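Local atomic coordinates of phytase (Citrobacter braakii, PDB entry 3ZHC), a protein that belongs to the histidine phosphatase superfamily (branch 2) and folds around a mixed beta-sheet flanked by helices. Residues B[288-293]-B[424-429]; B[365-370]-B[412-417]; B[400-405]-B[418-423]. The protein carries 2 engineered substitutions. All blocks are in the same frame, centred on the assembly; numbering follows the deposited sequence. Where two conformers were deposited one is given.

Contact 1 (B[288-293]-B[424-429]); sequences RATPLL and IRVPEC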
ATOM      1  N   ARG B 288     -21.184 -13.904   6.545  1.00 13.99           N
ATOM      2  CA  ARG B 288     -20.685 -14.832   5.499  1.00 14.06           C
ATOM      3  C   ARG B 288     -19.565 -15.754   5.960  1.00 13.81           C
ATOM      4  O   ARG B 288     -19.507 -16.888   5.534  1.00 13.63           O
ATOM      5  CB  ARG B 288     -20.260 -14.069   4.224  1.00 14.24           C
ATOM      6  CG  ARG B 288     -21.394 -13.695   3.331  1.00 15.43           C
ATOM      7  CD  ARG B 288     -20.928 -12.863   2.132  1.00 17.22           C
ATOM      8  NE  ARG B 288     -22.006 -12.650   1.134  1.00 18.87           N
ATOM      9  CZ  ARG B 288     -22.017 -11.698   0.169  1.00 19.86           C
ATOM     10  NH1 ARG B 288     -21.001 -10.819   0.032  1.00 20.12           N
ATOM     11  NH2 ARG B 288     -23.065 -11.621  -0.673  1.00 20.43           N
ATOM     12  N   ALA B 289     -18.680 -15.252   6.828  1.00 13.76           N
ATOM     13  CA  ALA B 289     -17.550 -16.051   7.359  1.00 13.67           C
ATOM     14  C   ALA B 289     -17.915 -16.975   8.520  1.00 13.59           C
ATOM     15  O   ALA B 289     -17.090 -17.807   8.887  1.00 13.76           O
ATOM     16  CB  ALA B 289     -16.389 -15.126   7.791  1.00 13.59           C
ATOM     17  N   THR B 290     -19.127 -16.848   9.095  1.00 13.45           N
ATOM     18  CA  THR B 290     -19.496 -17.598  10.349  1.00 13.45           C
ATOM     19  C   THR B 290     -19.329 -19.150  10.270  1.00 13.40           C
ATOM     20  O   THR B 290     -18.644 -19.728  11.148  1.00 13.37           O
ATOM     21  CB  THR B 290     -20.927 -17.169  10.908  1.00 13.52           C
ATOM     22  OG1 THR B 290     -20.841 -15.845  11.456  1.00 13.66           O
ATOM     23  CG2 THR B 290     -21.428 -18.115  11.991  1.00 13.44           C
ATOM     24  N   PRO B 291     -19.930 -19.816   9.245  1.00 13.35           N
ATOM     25  CA  PRO B 291     -19.747 -21.272   9.107  1.00 13.30           C
ATOM     26  C   PRO B 291     -18.280 -21.706   9.003  1.00 13.30           C
ATOM     27  O   PRO B 291     -17.897 -22.664   9.650  1.00 13.49           O
ATOM     28  CB  PRO B 291     -20.492 -21.593   7.818  1.00 13.25           C
ATOM     29  CG  PRO B 291     -21.474 -20.561   7.694  1.00 13.31           C
ATOM     30  CD  PRO B 291     -20.863 -19.316   8.225  1.00 13.40           C
ATOM     31  N   LEU B 292     -17.480 -21.000   8.208  1.00 13.35           N
ATOM     32  CA  LEU B 292     -16.039 -21.320   8.077  1.00 13.34           C
ATOM     33  C   LEU B 292     -15.280 -21.073   9.397  1.00 13.50           C
ATOM     34  O   LEU B 292     -14.454 -21.899   9.797  1.00 13.20           O
ATOM     35  CB  LEU B 292     -15.390 -20.574   6.896  1.00 13.27           C
ATOM     36  CG  LEU B 292     -15.637 -21.223   5.527  1.00 12.99           C
ATOM     37  CD1 LEU B 292     -15.347 -20.246   4.384  1.00 12.84           C
ATOM     38  CD2 LEU B 292     -14.802 -22.511   5.365  1.00 12.13           C
ATOM     39  N   LEU B 293     -15.574 -19.946  10.058  1.00 13.75           N
ATOM     40  CA  LEU B 293     -15.013 -19.658  11.399  1.00 14.02           C
ATOM     41  C   LEU B 293     -15.374 -20.755  12.424  1.00 14.51           C
ATOM     42  O   LEU B 293     -14.511 -21.167  13.213  1.00 14.51           O
ATOM     43  CB  LEU B 293     -15.459 -18.286  11.897  1.00 13.93           C
ATOM     44  CG  LEU B 293     -14.835 -17.102  11.125  1.00 13.72           C
ATOM     45  CD1 LEU B 293     -15.549 -15.818  11.439  1.00 13.09           C
ATOM     46  CD2 LEU B 293     -13.348 -16.996  11.427  1.00 13.03           C
ATOM     47  N   ILE B 424     -16.934 -12.209  17.011  1.00 22.61           N
ATOM     48  CA  ILE B 424     -17.245 -11.819  15.628  1.00 22.56           C
ATOM     49  C   ILE B 424     -18.388 -12.631  14.952  1.00 22.33           C
ATOM     50  O   ILE B 424     -19.083 -12.090  14.098  1.00 22.14           O
ATOM     51  CB  ILE B 424     -15.934 -11.809  14.722  1.00 22.62           C
ATOM     52  CG1 ILE B 424     -15.376 -13.220  14.492  1.00 22.93           C
ATOM     53  CG2 ILE B 424     -14.883 -10.878  15.338  1.00 22.76           C
ATOM     54  CD1 ILE B 424     -13.852 -13.253  14.094  1.00 23.40           C
ATOM     55  N   ARG B 425     -18.582 -13.891  15.337  1.00 22.24           N
ATOM     56  CA  ARG B 425     -19.584 -14.757  14.663  1.00 22.25           C
ATOM     57  C   ARG B 425     -21.031 -14.264  14.811  1.00 22.33           C
ATOM     58  O   ARG B 425     -21.381 -13.667  15.809  1.00 22.39           O
ATOM     59  CB  ARG B 425     -19.484 -16.215  15.142  1.00 22.20           C
ATOM     60  CG  ARG B 425     -19.936 -16.453  16.570  1.00 22.11           C
ATOM     61  CD  ARG B 425     -19.657 -17.855  17.004  1.00 22.13           C
ATOM     62  NE  ARG B 425     -20.397 -18.854  16.233  1.00 21.70           N
ATOM     63  CZ  ARG B 425     -21.677 -19.191  16.425  1.00 21.45           C
ATOM     64  NH1 ARG B 425     -22.428 -18.607  17.375  1.00 21.96           N
ATOM     65  NH2 ARG B 425     -22.221 -20.121  15.658  1.00 21.39           N
ATOM     66  N   VAL B 426     -21.842 -14.534  13.789  1.00 22.50           N
ATOM     67  CA  VAL B 426     -23.253 -14.193  13.767  1.00 22.66           C
ATOM     68  C   VAL B 426     -23.995 -15.523  13.998  1.00 23.09           C
ATOM     69  O   VAL B 426     -24.033 -16.349  13.101  1.00 22.99           O
ATOM     70  CB  VAL B 426     -23.651 -13.533  12.436  1.00 22.60           C
ATOM     71  CG1 VAL B 426     -25.155 -13.213  12.393  1.00 22.17           C
ATOM     72  CG2 VAL B 426     -22.828 -12.279  12.212  1.00 22.22           C
ATOM     73  N   PRO B 427     -24.585 -15.732  15.218  1.00 23.66           N
ATOM     74  CA  PRO B 427     -25.230 -17.048  15.543  1.00 24.06           C
ATOM     75  C   PRO B 427     -26.359 -17.480  14.576  1.00 24.59           C
ATOM     76  O   PRO B 427     -26.547 -18.688  14.336  1.00 24.60           O
ATOM     77  CB  PRO B 427     -25.744 -16.847  16.988  1.00 23.98           C
ATOM     78  CG  PRO B 427     -25.782 -15.408  17.194  1.00 23.86           C
ATOM     79  CD  PRO B 427     -24.723 -14.783  16.335  1.00 23.67           C
ATOM     80  N   GLU B 428     -27.075 -16.502  14.019  1.00 25.28           N
ATOM     81  CA  GLU B 428     -28.126 -16.763  13.027  1.00 25.85           C
ATOM     82  C   GLU B 428     -27.591 -17.408  11.717  1.00 26.21           C
ATOM     83  O   GLU B 428     -28.349 -18.084  11.013  1.00 26.31           O
ATOM     84  CB  GLU B 428     -28.887 -15.468  12.676  1.00 25.99           C
ATOM     85  CG  GLU B 428     -29.762 -14.877  13.824  1.00 26.63           C
ATOM     86  CD  GLU B 428     -28.986 -14.024  14.875  1.00 27.32           C
ATOM     87  OE1 GLU B 428     -27.804 -13.657  14.644  1.00 27.84           O
ATOM     88  OE2 GLU B 428     -29.582 -13.721  15.930  1.00 28.31           O
ATOM     89  N   CYS B 429     -26.294 -17.196  11.408  1.00 26.64           N
ATOM     90  CA  CYS B 429     -25.669 -17.715  10.159  1.00 26.96           C
ATOM     91  C   CYS B 429     -24.942 -19.047  10.303  1.00 27.44           C
ATOM     92  O   CYS B 429     -24.248 -19.464   9.373  1.00 27.25           O
ATOM     93  CB  CYS B 429     -24.770 -16.633   9.552  1.00 26.92           C
ATOM     94  SG  CYS B 429     -25.720 -15.190   9.147  1.00 26.54           S
TER
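T290 reaches from helix 282-301 to the chain that leaves helix 414-424, and its side chain carries the centre of the contact. CB lies near the V426 backbone and 4.1 Å from C429 CB. From there the side chain forks. OG1, anti to the carbonyl carbon (chi1 -71°), takes the N-H of V426 in a bond of 2.9 Å from N to OG1 that is almost straight, 176° at the hydrogen. The same hydroxyl is also hydrogen-bonded to R286 O, one turn back in its helix, so two backbone groups hold it. CG2, anti to the backbone N, runs the other way and sits 3.3 Å from V426 O, near the carbonyl carbon of C429. P291 follows with its ring: CG rests against C429 O at 3.4 Å, in van der Waals contact. At the other end, L293 and I424 cross at about a right angle, with L293 CD1 4.0 Å from I424 CG1. R425 is the first residue to leave helical geometry; its guanidinium forms a salt bridge through NE with D294, next in sequence after L293. R286 NE bonds to I424 O, and the disulfide of C429 with C155 ties down the short 3-10 turn 427-429. The chain just past the final helix is thus fixed by covalent, ionic and hydrogen bonds together: the T290 hydroxyl occupies the first backbone N-H beyond R425, while its methyl lies against V426 O and the backbone of C429.

Contact 2 (B[365-370]-B[412-417]); sequences NTDWVQ and CSLKSF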
ATOM      1  N   ASN B 365       2.987 -27.310  27.652  1.00 31.44           N
ATOM      2  CA  ASN B 365       1.883 -27.907  26.863  1.00 31.23           C
ATOM      3  C   ASN B 365       0.702 -26.926  26.565  1.00 30.71           C
ATOM      4  O   ASN B 365      -0.450 -27.353  26.442  1.00 30.68           O
ATOM      5  CB  ASN B 365       1.417 -29.225  27.521  1.00 31.40           C
ATOM      6  CG  ASN B 365       2.575 -30.245  27.690  1.00 32.00           C
ATOM      7  OD1 ASN B 365       3.677 -30.069  27.133  1.00 32.98           O
ATOM      8  ND2 ASN B 365       2.323 -31.302  28.453  1.00 32.49           N
ATOM      9  N   THR B 366       1.030 -25.622  26.449  1.00 30.10           N
ATOM     10  CA  THR B 366       0.066 -24.573  26.103  1.00 29.67           C
ATOM     11  C   THR B 366      -0.097 -24.504  24.587  1.00 29.21           C
ATOM     12  O   THR B 366       0.896 -24.564  23.855  1.00 29.30           O
ATOM     13  CB  THR B 366       0.501 -23.173  26.609  1.00 29.64           C
ATOM     14  OG1 THR B 366       1.844 -22.924  26.220  1.00 29.26           O
ATOM     15  CG2 THR B 366       0.402 -23.089  28.115  1.00 29.75           C
ATOM     16  N   ASP B 367      -1.344 -24.366  24.125  1.00 28.63           N
ATOM     17  CA  ASP B 367      -1.669 -24.339  22.683  1.00 28.07           C
ATOM     18  C   ASP B 367      -1.791 -22.902  22.146  1.00 27.52           C
ATOM     19  O   ASP B 367      -2.454 -22.054  22.754  1.00 27.25           O
ATOM     20  CB  ASP B 367      -2.946 -25.117  22.424  1.00 28.15           C
ATOM     21  CG  ASP B 367      -2.836 -26.592  22.858  1.00 28.41           C
ATOM     22  OD1 ASP B 367      -1.794 -27.238  22.571  1.00 28.74           O
ATOM     23  OD2 ASP B 367      -3.796 -27.099  23.479  1.00 29.03           O
ATOM     24  N   TRP B 368      -1.136 -22.658  20.998  1.00 26.87           N
ATOM     25  CA  TRP B 368      -1.088 -21.349  20.345  1.00 26.43           C
ATOM     26  C   TRP B 368      -1.461 -21.468  18.865  1.00 25.81           C
ATOM     27  O   TRP B 368      -1.225 -22.507  18.248  1.00 25.61           O
ATOM     28  CB  TRP B 368       0.309 -20.737  20.507  1.00 26.48           C
ATOM     29  CG  TRP B 368       0.760 -20.742  21.956  1.00 27.06           C
ATOM     30  CD1 TRP B 368       1.394 -21.765  22.615  1.00 27.36           C
ATOM     31  CD2 TRP B 368       0.590 -19.694  22.918  1.00 27.43           C
ATOM     32  NE1 TRP B 368       1.638 -21.417  23.919  1.00 27.68           N
ATOM     33  CE2 TRP B 368       1.159 -20.153  24.139  1.00 27.66           C
ATOM     34  CE3 TRP B 368       0.028 -18.409  22.870  1.00 27.17           C
ATOM     35  CZ2 TRP B 368       1.175 -19.365  25.306  1.00 27.66           C
ATOM     36  CZ3 TRP B 368       0.042 -17.624  24.034  1.00 27.34           C
ATOM     37  CH2 TRP B 368       0.612 -18.107  25.234  1.00 27.42           C
ATOM     38  N   VAL B 369      -2.044 -20.392  18.313  1.00 25.09           N
ATOM     39  CA  VAL B 369      -2.507 -20.352  16.924  1.00 24.61           C
ATOM     40  C   VAL B 369      -1.747 -19.313  16.119  1.00 24.16           C
ATOM     41  O   VAL B 369      -1.744 -18.142  16.493  1.00 24.20           O
ATOM     42  CB  VAL B 369      -4.030 -20.020  16.827  1.00 24.58           C
ATOM     43  CG1 VAL B 369      -4.489 -19.997  15.362  1.00 24.61           C
ATOM     44  CG2 VAL B 369      -4.846 -21.003  17.615  1.00 24.24           C
ATOM     45  N   GLN B 370      -1.103 -19.746  15.019  1.00 23.53           N
ATOM     46  CA  GLN B 370      -0.425 -18.837  14.081  1.00 23.11           C
ATOM     47  C   GLN B 370      -1.208 -18.795  12.782  1.00 22.44           C
ATOM     48  O   GLN B 370      -1.665 -19.841  12.299  1.00 22.35           O
ATOM     49  CB  GLN B 370       1.018 -19.271  13.794  1.00 23.25           C
ATOM     50  CG  GLN B 370       1.839 -18.132  13.152  1.00 23.92           C
ATOM     51  CD  GLN B 370       3.274 -18.475  12.982  1.00 24.90           C
ATOM     52  OE1 GLN B 370       3.610 -19.486  12.366  1.00 25.92           O
ATOM     53  NE2 GLN B 370       4.160 -17.627  13.521  1.00 25.76           N
ATOM     54  N   CYS B 412      -1.431 -16.173  18.797  1.00 32.87           N
ATOM     55  CA  CYS B 412      -2.563 -16.031  19.684  0.50 32.68           C
ATOM     56  C   CYS B 412      -2.669 -17.297  20.529  1.00 32.25           C
ATOM     57  O   CYS B 412      -2.301 -18.365  20.068  1.00 32.20           O
ATOM     58  CB  CYS B 412      -3.825 -15.814  18.849  0.50 32.77           C
ATOM     59  SG  CYS B 412      -5.282 -15.491  19.754  0.50 33.57           S
ATOM     60  N   SER B 413      -3.162 -17.178  21.769  1.00 31.54           N
ATOM     61  CA  SER B 413      -3.379 -18.382  22.595  1.00 30.78           C
ATOM     62  C   SER B 413      -4.624 -19.055  22.024  1.00 30.14           C
ATOM     63  O   SER B 413      -5.476 -18.383  21.412  1.00 29.95           O
ATOM     64  CB  SER B 413      -3.527 -18.075  24.095  1.00 30.79           C
ATOM     65  OG  SER B 413      -4.768 -17.478  24.411  1.00 30.66           O
ATOM     66  N   LEU B 414      -4.728 -20.369  22.212  1.00 29.38           N
ATOM     67  CA  LEU B 414      -5.860 -21.146  21.686  1.00 28.79           C
ATOM     68  C   LEU B 414      -7.236 -20.586  22.145  1.00 28.17           C
ATOM     69  O   LEU B 414      -8.142 -20.418  21.307  1.00 28.13           O
ATOM     70  CB  LEU B 414      -5.720 -22.628  22.067  1.00 28.75           C
ATOM     71  CG  LEU B 414      -6.698 -23.623  21.439  1.00 28.80           C
ATOM     72  CD1 LEU B 414      -6.531 -23.679  19.922  1.00 28.69           C
ATOM     73  CD2 LEU B 414      -6.496 -24.988  22.052  1.00 28.72           C
ATOM     74  N   LYS B 415      -7.380 -20.294  23.452  1.00 27.59           N
ATOM     75  CA  LYS B 415      -8.652 -19.762  23.988  0.50 27.34           C
ATOM     76  C   LYS B 415      -8.910 -18.317  23.514  1.00 27.02           C
ATOM     77  O   LYS B 415     -10.040 -17.951  23.276  1.00 26.92           O
ATOM     78  CB  LYS B 415      -8.708 -19.871  25.524  0.50 27.38           C
ATOM     79  CG  LYS B 415      -8.776 -21.328  26.027  0.50 27.57           C
ATOM     80  CD  LYS B 415      -9.140 -21.422  27.522  0.50 27.79           C
ATOM     81  CE  LYS B 415      -8.120 -20.708  28.402  0.50 27.93           C
ATOM     82  NZ  LYS B 415      -8.474 -20.781  29.854  0.50 28.16           N
ATOM     83  N   SER B 416      -7.835 -17.513  23.384  1.00 26.52           N
ATOM     84  CA  SER B 416      -7.946 -16.129  22.846  1.00 26.17           C
ATOM     85  C   SER B 416      -8.407 -16.153  21.387  1.00 25.76           C
ATOM     86  O   SER B 416      -9.209 -15.314  20.973  1.00 25.62           O
ATOM     87  CB  SER B 416      -6.619 -15.346  22.935  1.00 26.13           C
ATOM     88  OG  SER B 416      -6.366 -14.882  24.233  1.00 26.44           O
ATOM     89  N   PHE B 417      -7.877 -17.116  20.614  1.00 25.35           N
ATOM     90  CA  PHE B 417      -8.285 -17.309  19.224  1.00 25.06           C
ATOM     91  C   PHE B 417      -9.760 -17.694  19.163  1.00 24.87           C
ATOM     92  O   PHE B 417     -10.531 -17.072  18.429  1.00 24.82           O
ATOM     93  CB  PHE B 417      -7.418 -18.379  18.515  1.00 25.01           C
ATOM     94  CG  PHE B 417      -7.831 -18.644  17.090  1.00 24.64           C
ATOM     95  CD1 PHE B 417      -7.518 -17.724  16.081  1.00 24.29           C
ATOM     96  CD2 PHE B 417      -8.540 -19.803  16.750  1.00 24.20           C
ATOM     97  CE1 PHE B 417      -7.904 -17.953  14.738  1.00 24.22           C
ATOM     98  CE2 PHE B 417      -8.930 -20.043  15.414  1.00 24.25           C
ATOM     99  CZ  PHE B 417      -8.608 -19.110  14.407  1.00 24.02           C
TER
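Backbone hydrogen bonds come first: strand 366-375 pairs antiparallel with the two-residue strand 412-413. V369 and C412 form a hydrogen-bonded pair. V369 N gives to C412 O at 2.7 Å, nearly straight and in the carbonyl plane, and C412 N returns to V369 O at 3.0 Å, more bent at the hydrogen (139°). W368 and S413 are the neighbouring non-hydrogen-bonded pair, and their side chains diverge. One residue on, the chain has already turned into helix 414-424, yet L414 N still donates to D367 O at 2.9 Å, from above the carbonyl plane, so one further backbone bond, beyond the last bridge, ties the start of the helix to the strand. Among polar side chains, S413 is the N-cap: OG, in the crowded position between N and carbonyl carbon, accepts from S416 N. W368 NE1 donates to T366 OG1 along the same strand, which helps to fix the turn of the indole; that hydroxyl is held in addition by D364 OD1. Apolar packing completes the contact. V369 lays CG1 over one face of the F417 ring, 3.9 Å from the centroid and 13° off the normal, a CH-pi contact, while its CG2 touches F417 CB and L414 CD1. D367 and L414 lie side by side, L414 CD2 3.6 Å from D367 CB. The indole passes S413 with its benzo side, W368 CE3 standing 3.4 Å from S413 CA. L414 and F417 also reach helix 282-301, through L301 and through I296 and L300. This is a strand-to-helix junction at the margin of the mixed central sheet of the histidine phosphatase fold, where a short antiparallel strand runs straight into an N-capped helix packed on the sheet.

Contact 3 (B[400-405]-B[418-423]); sequences LIACEE and SRLIKE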
ATOM      1  N   LEU B 400      -3.217 -11.346  14.211  1.00 30.12           N
ATOM      2  CA  LEU B 400      -4.539 -11.279  14.828  1.00 30.73           C
ATOM      3  C   LEU B 400      -4.340 -10.399  16.057  1.00 31.33           C
ATOM      4  O   LEU B 400      -4.127 -10.901  17.163  1.00 31.43           O
ATOM      5  CB  LEU B 400      -5.084 -12.669  15.207  1.00 30.72           C
ATOM      6  CG  LEU B 400      -5.858 -13.448  14.169  1.00 30.61           C
ATOM      7  CD1 LEU B 400      -6.123 -14.857  14.666  1.00 30.32           C
ATOM      8  CD2 LEU B 400      -7.163 -12.733  13.855  1.00 30.45           C
ATOM      9  N   ILE B 401      -4.418  -9.084  15.842  1.00 32.07           N
ATOM     10  CA  ILE B 401      -4.155  -8.065  16.889  1.00 32.67           C
ATOM     11  C   ILE B 401      -5.178  -8.081  18.059  1.00 33.15           C
ATOM     12  O   ILE B 401      -4.802  -7.861  19.219  1.00 33.24           O
ATOM     13  CB  ILE B 401      -4.098  -6.640  16.273  1.00 32.72           C
ATOM     14  CG1 ILE B 401      -2.947  -6.520  15.262  1.00 32.83           C
ATOM     15  CG2 ILE B 401      -3.924  -5.578  17.353  1.00 33.01           C
ATOM     16  CD1 ILE B 401      -2.989  -5.244  14.479  1.00 33.18           C
ATOM     17  N   ALA B 402      -6.451  -8.345  17.739  1.00 33.72           N
ATOM     18  CA  ALA B 402      -7.550  -8.367  18.741  1.00 34.13           C
ATOM     19  C   ALA B 402      -7.416  -9.424  19.865  1.00 34.56           C
ATOM     20  O   ALA B 402      -8.102  -9.305  20.893  1.00 34.65           O
ATOM     21  CB  ALA B 402      -8.901  -8.542  18.033  1.00 34.21           C
ATOM     22  N   CYS B 403      -6.557 -10.449  19.669  1.00 34.99           N
ATOM     23  CA  CYS B 403      -6.320 -11.497  20.692  1.00 35.30           C
ATOM     24  C   CYS B 403      -5.834 -10.920  22.008  1.00 35.78           C
ATOM     25  O   CYS B 403      -5.011 -10.003  22.020  1.00 35.85           O
ATOM     26  CB  CYS B 403      -5.298 -12.540  20.204  1.00 35.17           C
ATOM     27  SG  CYS B 403      -5.927 -13.711  19.025  1.00 34.79           S
ATOM     28  N   GLU B 404      -6.345 -11.466  23.110  1.00 36.40           N
ATOM     29  CA  GLU B 404      -5.979 -11.013  24.458  1.00 36.93           C
ATOM     30  C   GLU B 404      -4.578 -11.469  24.831  1.00 37.23           C
ATOM     31  O   GLU B 404      -3.724 -10.650  25.172  1.00 37.40           O
ATOM     32  CB  GLU B 404      -6.959 -11.556  25.496  1.00 37.06           C
ATOM     33  CG  GLU B 404      -8.388 -11.085  25.352  1.00 37.65           C
ATOM     34  CD  GLU B 404      -8.657  -9.754  26.021  1.00 38.50           C
ATOM     35  OE1 GLU B 404      -7.885  -8.790  25.783  1.00 39.16           O
ATOM     36  OE2 GLU B 404      -9.657  -9.671  26.789  1.00 39.06           O
ATOM     37  N   GLU B 405      -4.363 -12.788  24.756  1.00 37.52           N
ATOM     38  CA  GLU B 405      -3.113 -13.424  25.145  1.00 37.77           C
ATOM     39  C   GLU B 405      -2.272 -13.719  23.901  1.00 37.89           C
ATOM     40  O   GLU B 405      -2.737 -14.430  22.995  1.00 37.85           O
ATOM     41  CB  GLU B 405      -3.403 -14.738  25.891  1.00 37.87           C
ATOM     42  CG  GLU B 405      -4.460 -14.650  27.048  1.00 38.31           C
ATOM     43  CD  GLU B 405      -5.247 -15.976  27.244  1.00 39.02           C
ATOM     44  OE1 GLU B 405      -4.616 -17.045  27.462  1.00 39.39           O
ATOM     45  OE2 GLU B 405      -6.505 -15.935  27.159  1.00 39.47           O
ATOM     46  N   SER B 418     -10.139 -18.710  19.944  1.00 24.71           N
ATOM     47  CA  SER B 418     -11.531 -19.190  19.994  1.00 24.65           C
ATOM     48  C   SER B 418     -12.514 -18.105  20.470  1.00 24.67           C
ATOM     49  O   SER B 418     -13.596 -17.979  19.927  1.00 24.66           O
ATOM     50  CB  SER B 418     -11.644 -20.422  20.890  1.00 24.65           C
ATOM     51  OG  SER B 418     -12.927 -20.996  20.797  1.00 24.62           O
ATOM     52  N   ARG B 419     -12.117 -17.331  21.482  1.00 24.66           N
ATOM     53  CA  ARG B 419     -12.980 -16.253  22.024  1.00 24.73           C
ATOM     54  C   ARG B 419     -13.170 -15.083  21.042  1.00 24.23           C
ATOM     55  O   ARG B 419     -14.211 -14.445  21.050  1.00 24.07           O
ATOM     56  CB  ARG B 419     -12.479 -15.777  23.418  1.00 24.99           C
ATOM     57  CG  ARG B 419     -12.921 -16.755  24.556  1.00 26.27           C
ATOM     58  CD  ARG B 419     -12.413 -16.358  25.988  1.00 28.16           C
ATOM     59  NE  ARG B 419     -12.469 -14.896  26.228  1.00 29.68           N
ATOM     60  CZ  ARG B 419     -11.423 -14.039  26.163  1.00 31.05           C
ATOM     61  NH1 ARG B 419     -10.166 -14.454  25.872  1.00 31.59           N
ATOM     62  NH2 ARG B 419     -11.637 -12.739  26.403  1.00 31.99           N
ATOM     63  N   LEU B 420     -12.163 -14.822  20.210  1.00 23.77           N
ATOM     64  CA  LEU B 420     -12.276 -13.818  19.129  1.00 23.44           C
ATOM     65  C   LEU B 420     -13.307 -14.265  18.096  1.00 23.03           C
ATOM     66  O   LEU B 420     -14.061 -13.441  17.575  1.00 22.92           O
ATOM     67  CB  LEU B 420     -10.927 -13.598  18.467  1.00 23.49           C
ATOM     68  CG  LEU B 420     -10.783 -12.506  17.423  1.00 23.66           C
ATOM     69  CD1 LEU B 420     -11.217 -11.142  17.958  1.00 23.99           C
ATOM     70  CD2 LEU B 420      -9.346 -12.467  16.978  1.00 23.89           C
ATOM     71  N   ILE B 421     -13.329 -15.579  17.812  1.00 22.63           N
ATOM     72  CA  ILE B 421     -14.316 -16.185  16.915  1.00 22.39           C
ATOM     73  C   ILE B 421     -15.737 -16.067  17.497  1.00 22.38           C
ATOM     74  O   ILE B 421     -16.679 -15.823  16.754  1.00 22.26           O
ATOM     75  CB  ILE B 421     -13.945 -17.678  16.548  1.00 22.28           C
ATOM     76  CG1 ILE B 421     -12.739 -17.688  15.601  1.00 22.09           C
ATOM     77  CG2 ILE B 421     -15.116 -18.421  15.921  1.00 21.94           C
ATOM     78  CD1 ILE B 421     -12.308 -19.056  15.138  1.00 21.62           C
ATOM     79  N   LYS B 422     -15.881 -16.233  18.816  1.00 22.41           N
ATOM     80  CA  LYS B 422     -17.193 -16.040  19.480  1.00 22.49           C
ATOM     81  C   LYS B 422     -17.713 -14.606  19.352  1.00 22.52           C
ATOM     82  O   LYS B 422     -18.910 -14.394  19.139  1.00 22.40           O
ATOM     83  CB  LYS B 422     -17.134 -16.372  20.974  1.00 22.52           C
ATOM     84  CG  LYS B 422     -16.767 -17.806  21.362  1.00 22.64           C
ATOM     85  CD  LYS B 422     -17.596 -18.857  20.645  1.00 22.69           C
ATOM     86  CE  LYS B 422     -16.820 -19.566  19.580  1.00 22.75           C
ATOM     87  NZ  LYS B 422     -15.881 -20.537  20.216  1.00 22.60           N
ATOM     88  N   GLU B 423     -16.813 -13.638  19.486  1.00 22.58           N
ATOM     89  CA  GLU B 423     -17.181 -12.230  19.423  1.00 22.87           C
ATOM     90  C   GLU B 423     -17.665 -11.806  18.040  1.00 22.75           C
ATOM     91  O   GLU B 423     -18.686 -11.131  17.923  1.00 22.85           O
ATOM     92  CB  GLU B 423     -15.998 -11.350  19.866  1.00 23.09           C
ATOM     93  CG  GLU B 423     -16.335  -9.839  19.914  1.00 24.04           C
ATOM     94  CD  GLU B 423     -15.316  -9.031  20.667  1.00 25.33           C
ATOM     95  OE1 GLU B 423     -14.965  -9.424  21.814  1.00 26.83           O
ATOM     96  OE2 GLU B 423     -14.866  -7.997  20.122  1.00 25.88           O
TER
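L420 on helix 414-424 fills the tight half of this contact, its CG anti to the backbone N (chi1 -174°) so that both methyls point at the loop 400-405. CD1 presses on A402 CB at 3.5 Å, closer than carbon atoms usually sit. CD2 takes the other side: it meets L400 CD2 at 3.8 Å, the two leucines crossing obliquely, and lies more loosely against C403 SG at 4.2 Å. L400 to C403 make a type I beta turn, which brings L400, A402 and C403 round to the same leucine. L400 packs further on F417, about one turn before L420. The loop connects strand 394-398 to strand 412-413 of the mixed sheet in this histidine phosphatase fold; it is tied by the C403-C412 disulfide to strand 412-413, just before the helix, and packed on the helix itself through L420. I401, within the turn, is directed away from the helix and packs on Q252 of the second subunit. The looser, charged side is exposed throughout. R419, bent at chi3, carries its guanidinium across the E404 side chain at about a right angle, with E404 CG at the guanidinium edge. E404 OE2 stands 3.7 Å from R419 NH2, a long salt bridge, with the carboxylate and guanidinium planes nearly coplanar, 27° apart. E405 OE2 is more distant still, 4.2 Å from R419 NH1: the charges probably attract without forming a salt bridge. The E405 backbone is hydrogen-bonded to S413, E405 N bonds to S416 OG, and E405 OE1 makes a weak hydrogen bond with S413 OG.

In the fold
The three contacts follow helix 414-424 from its first turn to the chain beyond its end. Contacts 2 and 3 are neighbours, with centres about 10 Å apart; their segments alternate along the chain and the C403-C412 disulfide, SG to SG 2.0 Å, joins them. Contact 1 lies about 14 Å from contact 3, centre to centre, and meets it where I421 CD1 rests 3.6 Å from L293 O. Contacts 1 and 2 do not touch: their nearest atoms are about 6 Å apart. Contacts 2 and 3 are both nested within the chain loop closed by contact 1, and helix 282-301 supplies one side of contact 1 and touches segments of the other two.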